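Local coordinates for Ycf48-like protein (Thermosynechococcus elongatus, PDB 2XBG), which assists early assembly of photosystem II and replacement of photodamaged D1, binding the C-terminal extension of the D1 precursor as a seven-bladed beta-propeller, at residues 22-27 against 319-324; 54-59 against 78-83; 177-182 against 205-210. One frame throughout, in Å; residues are numbered along the deposited sequence. Where two conformers were deposited one is given.

Contact 1: 22-27 against 319-324; sequences LDYNPW and VTDLTA
Pro-26 and Val-319 bring the two ends of the chain together: Val-319 N donates to Pro-26 O at 2.7 Å, extending the pairing of antiparallel strands 27-31 and 314-318 into the loops that precede the one and follow the other. Tyr-24 adds a second bond two residues upstream: its OH donates a hydrogen bond to Val-319 O, also at 2.7 Å, so that Val-319 is gripped through both its amide and its carbonyl. The tyrosine approaches that carbonyl from above its plane, whereas the oxygen lies at the edge of the phenol ring. Because CG of Tyr-24 stands anti to the backbone N (chi1 162°), the ring is carried across to the C-terminal segment. One face of the ring receives Asp-321, whose CB lies 3.7 Å from the ring centroid in a CH-pi contact; the carboxylate lies over the same face, its plane 17° from that of the ring, with OD2 above the CG-CD1 side. Pro-26 N sits on the opposite face. The carboxylate is itself held in place by Thr-323, whose N and OG1 both donate to Asp-321 OD1, the first of these bonds closing an Asx turn. A second Asx turn, Asn-25 OD1 to Trp-27 N, leads into strand 27-31. That strand pairs with strand 314-318 in the propeller's Velcro closure, and Trp-27 packs edge-to-face against Tyr-318 within it and Trp-264 of the preceding blade.

Contact 2: 54-59 against 78-83; sequences VNATLM and SDYRFN
Ala-56 meets Tyr-80 and Phe-82 where one propeller blade packs against the next, the tight turn between strands 49-53 and 57-61 lying against the start of strand 81-88, the first strand of the following blade. The one direct hydrogen bond runs from Ala-56 N to Tyr-80 O, 2.8 Å long and in the carbonyl plane. Beside it the alanine backbone lies over the Phe-82 ring: Ala-56 CA is 3.9 Å from the ring centroid, a CH-pi contact, and Ala-56 CB touches the same ring at CE2. Thr-57 O comes up to the ring's edge, 3.5 Å from Phe-82 CD2. The phenylalanine CG is anti to its carbonyl carbon (chi1 -69°), which directs the ring under the turn.

At the more exposed side, Val-54 CG2 rests on one face of the Arg-81 guanidinium, 3.6 Å from NH1. The two side chains run alongside one another in the same direction, the arginine bending at chi3 to lay its flat end against the methyl. A water accepts from Asn-55 N and lies close to Asp-79 O, linking the two backbones.

Further out, the turn is braced from within by Thr-57, while Val-54 pairs through its backbone with Thr-37. Phe-82 touches Val-52 of the first blade and Ile-100 and Leu-102 of its own, and its backbone bonds to Gly-53, so the neighbouring blades share both polar and apolar contacts. The bracing bond is short: Thr-57 OG1 donates to Val-54 O at 2.6 Å, nearly in line with the C=O bond.

Contact 3: 177-182 against 205-210; sequences VAVSSR and RRLHNM
Val-179 is the principal knob of this interface, its two methyls splitting the work between two residues of the facing strand. CG1 presses on the CB of Leu-207 at 3.8 Å, and CG2 rests on CG of Met-210 at 3.7 Å, so the valine wedges between two side chains of strand 207-212. The torsion that places CG1 anti to the backbone N (chi1 173°) spreads the methyls along that strand. Two residues earlier, Val-177 CG2 lies against CB and CE of Met-210, each 4.1 Å away, the two side chains crossing at about a right angle, while CG1 faces Met-210 O. Met-210 stays extended through chi2 and then bends at chi3 (66°), so the terminal methyl passes across Val-177 CG2 while CG stays beside Val-179. Tyr-186 of strand 185-189 touches Val-177, Leu-207 and Met-210.

No direct hydrogen bond spans the two segments. Strands 177-180 and 207-210 run nearly antiparallel (170°), their axes 6.7 Å apart at closest, and a water links Val-177 O to Met-210 O at 3.0 and 2.9 Å. A classic beta bulge at His-208 and Asn-209, opposite Ile-221, interrupts the regular run of strand 207-212. Toward the exposed end, in the conformer given, Arg-206 CD comes loosely near Arg-182 O. Both arginines belong to the Arg-rich patch and lie at the exposed end of the buried Val-Leu-Met packing. Apolar side chains packed between the faces of successive blades, as here, are a usual feature of beta-propellers.

The three contacts sample different joints of one ring-shaped fold. Contact 1 joins the two ends of the chain, so contacts 2 and 3 both fall within the span it encloses, with contact 2 complete before contact 3 begins. None touches another: centres lie 32 Å apart for contacts 1 and 2, 33 Å for contacts 1 and 3, and 26 Å for contacts 2 and 3. They share no sheet. Contact 1 closes the blade made from strand 27-31 and strands 297-300, 305-309 and 314-318, whereas contacts 2 and 3 join successive blades. Closure of the ring and packing between blades together define the torus around the central pore.

Contact 1: 22-27 against 319-324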
loop_
_atom_site.group_PDB
_atom_site.type_symbol
_atom_site.label_atom_id
_atom_site.label_comp_id
_atom_site.label_asym_id
_atom_site.label_seq_id
_atom_site.Cartn_x
_atom_site.Cartn_y
_atom_site.Cartn_z
ATOM N N LEU A 22 16.005 -8.105 -10.951
ATOM C CA LEU A 22 16.149 -6.683 -11.069
ATOM C C LEU A 22 16.900 -6.190 -9.850
ATOM O O LEU A 22 16.637 -6.565 -8.706
ATOM C CB LEU A 22 14.743 -6.091 -11.229
ATOM C CG LEU A 22 14.730 -4.630 -11.668
ATOM C CD1 LEU A 22 15.543 -4.323 -12.947
ATOM C CD2 LEU A 22 13.254 -4.283 -11.793
ATOM N N ASP A 23 17.787 -5.258 -10.161
ATOM C CA ASP A 23 18.618 -4.559 -9.211
ATOM C C ASP A 23 17.848 -3.778 -8.096
ATOM O O ASP A 23 17.864 -4.028 -6.888
ATOM C CB ASP A 23 19.700 -3.825 -10.069
ATOM C CG ASP A 23 19.198 -2.908 -11.221
ATOM O OD1 ASP A 23 18.024 -2.771 -11.574
ATOM O OD2 ASP A 23 20.008 -2.103 -11.729
ATOM N N TYR A 24 17.024 -2.827 -8.488
ATOM C CA TYR A 24 16.327 -1.991 -7.521
ATOM C C TYR A 24 14.873 -2.200 -7.937
ATOM O O TYR A 24 14.521 -2.049 -9.105
ATOM C CB TYR A 24 16.735 -0.537 -7.814
ATOM C CG TYR A 24 15.800 0.476 -7.196
ATOM C CD1 TYR A 24 15.652 0.585 -5.823
ATOM C CD2 TYR A 24 15.069 1.321 -7.999
ATOM C CE1 TYR A 24 14.854 1.521 -5.261
ATOM C CE2 TYR A 24 14.180 2.205 -7.444
ATOM C CZ TYR A 24 14.090 2.320 -6.076
ATOM O OH TYR A 24 13.218 3.206 -5.513
ATOM N N ASN A 25 13.999 -2.345 -6.943
ATOM C CA ASN A 25 12.552 -2.363 -7.178
ATOM C C ASN A 25 12.001 -0.982 -6.915
ATOM O O ASN A 25 11.970 -0.527 -5.775
ATOM C CB ASN A 25 11.857 -3.357 -6.252
ATOM C CG ASN A 25 10.373 -3.143 -6.235
ATOM O OD1 ASN A 25 9.759 -2.939 -7.302
ATOM N ND2 ASN A 25 9.804 -3.074 -5.058
ATOM N N PRO A 26 11.418 -0.338 -7.942
ATOM C CA PRO A 26 10.874 1.001 -7.740
ATOM C C PRO A 26 9.418 1.001 -7.279
ATOM O O PRO A 26 8.876 2.084 -7.075
ATOM C CB PRO A 26 11.003 1.648 -9.109
ATOM C CG PRO A 26 10.795 0.497 -10.073
ATOM C CD PRO A 26 11.436 -0.704 -9.381
ATOM N N TRP A 27 8.784 -0.156 -7.198
ATOM C CA TRP A 27 7.333 -0.200 -7.017
ATOM C C TRP A 27 6.954 -0.437 -5.547
ATOM O O TRP A 27 7.275 -1.465 -4.964
ATOM C CB TRP A 27 6.733 -1.297 -7.885
ATOM C CG TRP A 27 6.944 -1.030 -9.347
ATOM C CD1 TRP A 27 7.806 -1.689 -10.187
ATOM C CD2 TRP A 27 6.264 -0.062 -10.152
ATOM N NE1 TRP A 27 7.695 -1.173 -11.451
ATOM C CE2 TRP A 27 6.718 -0.213 -11.471
ATOM C CE3 TRP A 27 5.232 0.842 -9.909
ATOM C CZ2 TRP A 27 6.268 0.569 -12.533
ATOM C CZ3 TRP A 27 4.785 1.588 -10.936
ATOM C CH2 TRP A 27 5.253 1.432 -12.249
ATOM N N VAL A 319 8.446 4.702 -7.313
ATOM C CA VAL A 319 9.377 5.390 -6.411
ATOM C C VAL A 319 10.768 5.481 -7.042
ATOM O O VAL A 319 11.507 4.480 -7.178
ATOM C CB VAL A 319 9.493 4.668 -5.029
ATOM C CG1 VAL A 319 10.425 5.389 -4.070
ATOM C CG2 VAL A 319 8.070 4.530 -4.457
ATOM N N THR A 320 11.125 6.671 -7.482
ATOM C CA THR A 320 12.475 6.910 -8.028
ATOM C C THR A 320 13.529 6.604 -6.962
ATOM O O THR A 320 13.326 6.882 -5.777
ATOM C CB THR A 320 12.642 8.374 -8.517
ATOM O OG1 THR A 320 11.631 8.649 -9.486
ATOM C CG2 THR A 320 14.057 8.642 -9.024
ATOM N N ASP A 321 14.653 5.993 -7.367
ATOM C CA ASP A 321 15.721 5.647 -6.412
ATOM C C ASP A 321 16.512 6.889 -6.064
ATOM O O ASP A 321 17.310 7.389 -6.877
ATOM C CB ASP A 321 16.681 4.613 -6.993
ATOM C CG ASP A 321 17.643 4.057 -5.967
ATOM O OD1 ASP A 321 17.676 4.512 -4.807
ATOM O OD2 ASP A 321 18.359 3.098 -6.305
ATOM N N LEU A 322 16.278 7.414 -4.862
ATOM C CA LEU A 322 17.050 8.579 -4.422
ATOM C C LEU A 322 17.965 8.235 -3.258
ATOM O O LEU A 322 18.428 9.144 -2.563
ATOM C CB LEU A 322 16.105 9.712 -4.023
ATOM C CG LEU A 322 15.256 10.227 -5.195
ATOM C CD1 LEU A 322 14.240 11.267 -4.665
ATOM C CD2 LEU A 322 16.082 10.789 -6.358
ATOM N N THR A 323 18.270 6.952 -3.096
ATOM C CA THR A 323 19.203 6.576 -2.013
ATOM C C THR A 323 20.593 7.186 -2.126
ATOM O O THR A 323 21.225 7.418 -1.092
ATOM C CB THR A 323 19.277 5.056 -1.777
ATOM O OG1 THR A 323 19.754 4.404 -2.967
ATOM C CG2 THR A 323 17.878 4.555 -1.328
ATOM N N ALA A 324 21.110 7.451 -3.323
ATOM C CA ALA A 324 22.398 8.145 -3.444
ATOM C C ALA A 324 22.297 9.678 -3.525
ATOM O O ALA A 324 23.312 10.347 -3.745
ATOM C CB ALA A 324 23.171 7.598 -4.659
#

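Contact 2: 54-59 against 78-83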
loop_
_atom_site.group_PDB
_atom_site.type_symbol
_atom_site.label_atom_id
_atom_site.label_comp_id
_atom_site.label_asym_id
_atom_site.label_seq_id
_atom_site.Cartn_x
_atom_site.Cartn_y
_atom_site.Cartn_z
ATOM N N VAL A 54 -14.483 -0.101 -10.016
ATOM C CA VAL A 54 -15.668 -0.913 -9.776
ATOM C C VAL A 54 -16.530 -0.328 -8.645
ATOM O O VAL A 54 -16.011 0.343 -7.735
ATOM C CB VAL A 54 -15.260 -2.392 -9.563
ATOM C CG1 VAL A 54 -16.383 -3.339 -9.154
ATOM C CG2 VAL A 54 -14.529 -2.887 -10.826
ATOM N N ASN A 55 -17.827 -0.625 -8.726
ATOM C CA ASN A 55 -18.792 -0.228 -7.699
ATOM C C ASN A 55 -18.693 1.287 -7.441
ATOM O O ASN A 55 -18.649 1.774 -6.301
ATOM C CB ASN A 55 -18.733 -1.226 -6.531
ATOM C CG ASN A 55 -19.235 -2.627 -6.924
ATOM O OD1 ASN A 55 -20.221 -2.767 -7.655
ATOM N ND2 ASN A 55 -18.604 -3.668 -6.393
ATOM N N ALA A 56 -18.638 2.050 -8.536
ATOM C CA ALA A 56 -18.707 3.514 -8.528
ATOM C C ALA A 56 -17.579 4.185 -7.751
ATOM O O ALA A 56 -17.715 5.217 -7.112
ATOM C CB ALA A 56 -20.119 4.073 -8.115
ATOM N N THR A 57 -16.404 3.557 -7.798
ATOM C CA THR A 57 -15.254 4.059 -7.063
ATOM C C THR A 57 -14.638 5.255 -7.762
ATOM O O THR A 57 -14.370 5.251 -8.958
ATOM C CB THR A 57 -14.185 2.975 -6.907
ATOM O OG1 THR A 57 -14.736 1.908 -6.125
ATOM C CG2 THR A 57 -12.935 3.564 -6.224
ATOM N N LEU A 58 -14.377 6.295 -6.994
ATOM C CA LEU A 58 -13.823 7.556 -7.429
ATOM C C LEU A 58 -12.926 8.062 -6.294
ATOM O O LEU A 58 -13.392 8.189 -5.150
ATOM C CB LEU A 58 -14.954 8.564 -7.719
ATOM C CG LEU A 58 -14.544 9.951 -8.214
ATOM C CD1 LEU A 58 -13.759 9.975 -9.564
ATOM C CD2 LEU A 58 -15.736 10.923 -8.251
ATOM N N MET A 59 -11.659 8.338 -6.577
ATOM C CA MET A 59 -10.762 8.905 -5.586
ATOM C C MET A 59 -9.838 9.928 -6.205
ATOM O O MET A 59 -9.506 9.866 -7.390
ATOM C CB MET A 59 -9.894 7.863 -4.886
ATOM C CG MET A 59 -10.626 6.644 -4.404
ATOM S SD MET A 59 -9.563 5.695 -3.295
ATOM C CE MET A 59 -10.596 4.270 -3.034
ATOM N N SER A 78 -25.079 2.199 -7.238
ATOM C CA SER A 78 -23.660 2.079 -6.913
ATOM C C SER A 78 -22.960 0.984 -7.706
ATOM O O SER A 78 -21.785 0.673 -7.479
ATOM C CB SER A 78 -23.453 1.783 -5.426
ATOM O OG SER A 78 -24.150 0.613 -5.013
ATOM N N ASP A 79 -23.700 0.412 -8.649
ATOM C CA ASP A 79 -23.249 -0.743 -9.422
ATOM C C ASP A 79 -22.373 -0.442 -10.640
ATOM O O ASP A 79 -21.865 -1.378 -11.264
ATOM C CB ASP A 79 -24.423 -1.676 -9.739
ATOM C CG ASP A 79 -25.408 -1.120 -10.728
ATOM O OD1 ASP A 79 -25.236 0.048 -11.107
ATOM O OD2 ASP A 79 -26.369 -1.868 -11.016
ATOM N N TYR A 80 -22.103 0.824 -10.902
ATOM C CA TYR A 80 -21.334 1.238 -12.067
ATOM C C TYR A 80 -19.898 0.742 -12.012
ATOM O O TYR A 80 -19.205 0.894 -11.013
ATOM C CB TYR A 80 -21.307 2.750 -12.189
ATOM C CG TYR A 80 -22.711 3.334 -12.317
ATOM C CD1 TYR A 80 -23.469 3.121 -13.439
ATOM C CD2 TYR A 80 -23.271 4.065 -11.286
ATOM C CE1 TYR A 80 -24.748 3.642 -13.530
ATOM C CE2 TYR A 80 -24.528 4.622 -11.350
ATOM C CZ TYR A 80 -25.275 4.399 -12.485
ATOM O OH TYR A 80 -26.553 4.920 -12.502
ATOM N N ARG A 81 -19.421 0.179 -13.123
ATOM C CA ARG A 81 -17.992 -0.031 -13.345
ATOM C C ARG A 81 -17.538 1.224 -14.053
ATOM O O ARG A 81 -17.846 1.406 -15.237
ATOM C CB ARG A 81 -17.762 -1.283 -14.153
ATOM C CG ARG A 81 -18.109 -2.591 -13.522
ATOM C CD ARG A 81 -17.794 -3.798 -14.387
ATOM N NE ARG A 81 -16.360 -4.050 -14.487
ATOM C CZ ARG A 81 -15.664 -4.835 -13.662
ATOM N NH1 ARG A 81 -16.219 -5.447 -12.616
ATOM N NH2 ARG A 81 -14.372 -5.031 -13.869
ATOM N N PHE A 82 -16.851 2.120 -13.359
ATOM C CA PHE A 82 -16.252 3.298 -13.969
ATOM C C PHE A 82 -14.986 2.830 -14.662
ATOM O O PHE A 82 -13.976 2.632 -14.013
ATOM C CB PHE A 82 -15.969 4.403 -12.952
ATOM C CG PHE A 82 -17.155 5.079 -12.350
ATOM C CD1 PHE A 82 -18.380 5.124 -12.964
ATOM C CD2 PHE A 82 -17.043 5.655 -11.116
ATOM C CE1 PHE A 82 -19.432 5.776 -12.346
ATOM C CE2 PHE A 82 -18.090 6.334 -10.498
ATOM C CZ PHE A 82 -19.306 6.390 -11.147
ATOM N N ASN A 83 -15.055 2.726 -15.979
ATOM C CA ASN A 83 -14.013 2.046 -16.740
ATOM C C ASN A 83 -12.927 2.988 -17.239
ATOM O O ASN A 83 -11.820 2.549 -17.543
ATOM C CB ASN A 83 -14.585 1.519 -18.068
ATOM C CG ASN A 83 -15.495 0.340 -17.919
ATOM O OD1 ASN A 83 -15.239 -0.515 -17.058
ATOM N ND2 ASN A 83 -16.554 0.291 -18.751
HETATM O O HOH W 1 -19.504 -2.478 -10.282
#

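Contact 3: 177-182 against 205-210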
loop_
_atom_site.group_PDB
_atom_site.type_symbol
_atom_site.label_atom_id
_atom_site.label_comp_id
_atom_site.label_asym_id
_atom_site.label_seq_id
_atom_site.Cartn_x
_atom_site.Cartn_y
_atom_site.Cartn_z
ATOM N N VAL A 177 -5.608 0.983 -31.451
ATOM C CA VAL A 177 -5.479 -0.408 -31.861
ATOM C C VAL A 177 -6.379 -1.230 -30.932
ATOM O O VAL A 177 -6.378 -1.079 -29.693
ATOM C CB VAL A 177 -4.003 -0.909 -31.832
ATOM C CG1 VAL A 177 -3.370 -0.870 -30.388
ATOM C CG2 VAL A 177 -3.910 -2.312 -32.411
ATOM N N ALA A 178 -7.167 -2.099 -31.554
ATOM C CA ALA A 178 -8.104 -3.003 -30.903
ATOM C C ALA A 178 -7.824 -4.457 -31.234
ATOM O O ALA A 178 -7.825 -4.833 -32.407
ATOM C CB ALA A 178 -9.565 -2.638 -31.327
ATOM N N VAL A 179 -7.644 -5.292 -30.228
ATOM C CA VAL A 179 -7.472 -6.705 -30.490
ATOM C C VAL A 179 -8.859 -7.304 -30.598
ATOM O O VAL A 179 -9.732 -6.953 -29.812
ATOM C CB VAL A 179 -6.654 -7.336 -29.344
ATOM C CG1 VAL A 179 -6.588 -8.877 -29.483
ATOM C CG2 VAL A 179 -5.262 -6.698 -29.212
ATOM N N SER A 180 -9.072 -8.165 -31.586
ATOM C CA SER A 180 -10.354 -8.850 -31.788
ATOM C C SER A 180 -10.763 -9.724 -30.595
ATOM O O SER A 180 -9.919 -10.094 -29.783
ATOM C CB SER A 180 -10.324 -9.679 -33.082
ATOM O OG SER A 180 -9.510 -10.834 -32.978
ATOM N N SER A 181 -12.053 -10.035 -30.475
ATOM C CA SER A 181 -12.527 -10.796 -29.308
ATOM C C SER A 181 -11.693 -11.977 -28.856
ATOM O O SER A 181 -11.432 -12.210 -27.667
ATOM C CB SER A 181 -13.882 -11.437 -29.552
ATOM O OG SER A 181 -14.716 -10.455 -30.104
ATOM N N ARG A 182 -11.355 -12.777 -29.870
ATOM C CA ARG A 182 -10.689 -14.049 -29.679
ATOM C C ARG A 182 -9.184 -13.919 -29.932
ATOM O O ARG A 182 -8.413 -14.896 -29.917
ATOM C CB ARG A 182 -11.292 -15.065 -30.670
ATOM C CG ARG A 182 -12.512 -14.610 -31.494
ATOM C CD ARG A 182 -13.786 -15.043 -30.752
ATOM N NE ARG A 182 -14.126 -16.386 -31.201
ATOM C CZ ARG A 182 -14.554 -17.413 -30.468
ATOM N NH1 ARG A 182 -14.774 -18.580 -31.070
ATOM N NH2 ARG A 182 -14.875 -17.280 -29.190
ATOM N N ARG A 205 0.238 -17.970 -32.727
ATOM C CA ARG A 205 -0.491 -17.736 -31.483
ATOM C C ARG A 205 -1.479 -16.585 -31.502
ATOM O O ARG A 205 -1.275 -15.586 -32.179
ATOM C CB ARG A 205 0.492 -17.303 -30.407
ATOM C CG ARG A 205 1.305 -18.474 -29.959
ATOM C CD ARG A 205 2.632 -17.905 -29.486
ATOM N NE ARG A 205 3.571 -19.011 -29.368
ATOM C CZ ARG A 205 3.885 -19.631 -28.237
ATOM N NH1 ARG A 205 3.409 -19.246 -27.058
ATOM N NH2 ARG A 205 4.737 -20.639 -28.312
ATOM N N ARG A 206 -2.473 -16.715 -30.632
ATOM C CA ARG A 206 -3.524 -15.726 -30.502
ATOM C C ARG A 206 -3.029 -14.511 -29.742
ATOM O O ARG A 206 -2.225 -14.626 -28.812
ATOM C CB ARG A 206 -4.661 -16.382 -29.734
ATOM C CG ARG A 206 -5.170 -17.554 -30.526
ATOM C CD ARG A 206 -5.715 -17.010 -31.825
ATOM N NE ARG A 206 -6.893 -17.802 -32.127
ATOM C CZ ARG A 206 -6.976 -18.587 -33.192
ATOM N NH1 ARG A 206 -5.963 -18.615 -34.028
ATOM N NH2 ARG A 206 -8.071 -19.295 -33.401
ATOM N N LEU A 207 -3.520 -13.347 -30.149
ATOM C CA LEU A 207 -3.155 -12.061 -29.555
ATOM C C LEU A 207 -3.851 -11.906 -28.206
ATOM O O LEU A 207 -5.015 -12.273 -28.048
ATOM C CB LEU A 207 -3.610 -10.942 -30.511
ATOM C CG LEU A 207 -3.023 -10.941 -31.919
ATOM C CD1 LEU A 207 -3.764 -9.889 -32.769
ATOM C CD2 LEU A 207 -1.530 -10.746 -31.831
ATOM N N HIS A 208 -3.100 -11.393 -27.234
ATOM C CA HIS A 208 -3.695 -11.008 -25.948
ATOM C C HIS A 208 -3.882 -9.487 -25.809
ATOM O O HIS A 208 -4.948 -9.031 -25.396
ATOM C CB HIS A 208 -2.929 -11.592 -24.754
ATOM C CG HIS A 208 -3.571 -11.269 -23.437
ATOM N ND1 HIS A 208 -4.432 -12.136 -22.802
ATOM C CD2 HIS A 208 -3.453 -10.195 -22.617
ATOM C CE1 HIS A 208 -4.832 -11.609 -21.658
ATOM N NE2 HIS A 208 -4.295 -10.407 -21.552
ATOM N N ASN A 209 -2.852 -8.705 -26.103
ATOM C CA ASN A 209 -2.912 -7.264 -25.951
ATOM C C ASN A 209 -1.996 -6.655 -26.996
ATOM O O ASN A 209 -1.063 -7.301 -27.467
ATOM C CB ASN A 209 -2.513 -6.813 -24.545
ATOM C CG ASN A 209 -2.992 -5.433 -24.157
ATOM O OD1 ASN A 209 -3.580 -4.703 -24.955
ATOM N ND2 ASN A 209 -2.760 -5.050 -22.892
ATOM N N MET A 210 -2.304 -5.426 -27.355
ATOM C CA MET A 210 -1.501 -4.653 -28.275
ATOM C C MET A 210 -1.537 -3.195 -27.857
ATOM O O MET A 210 -2.552 -2.677 -27.380
ATOM C CB MET A 210 -1.952 -4.788 -29.741
ATOM C CG MET A 210 -1.789 -6.170 -30.271
ATOM S SD MET A 210 -2.286 -6.255 -32.022
ATOM C CE MET A 210 -1.040 -5.235 -32.812
HETATM O O HOH W 2 -5.267 -3.320 -28.047
#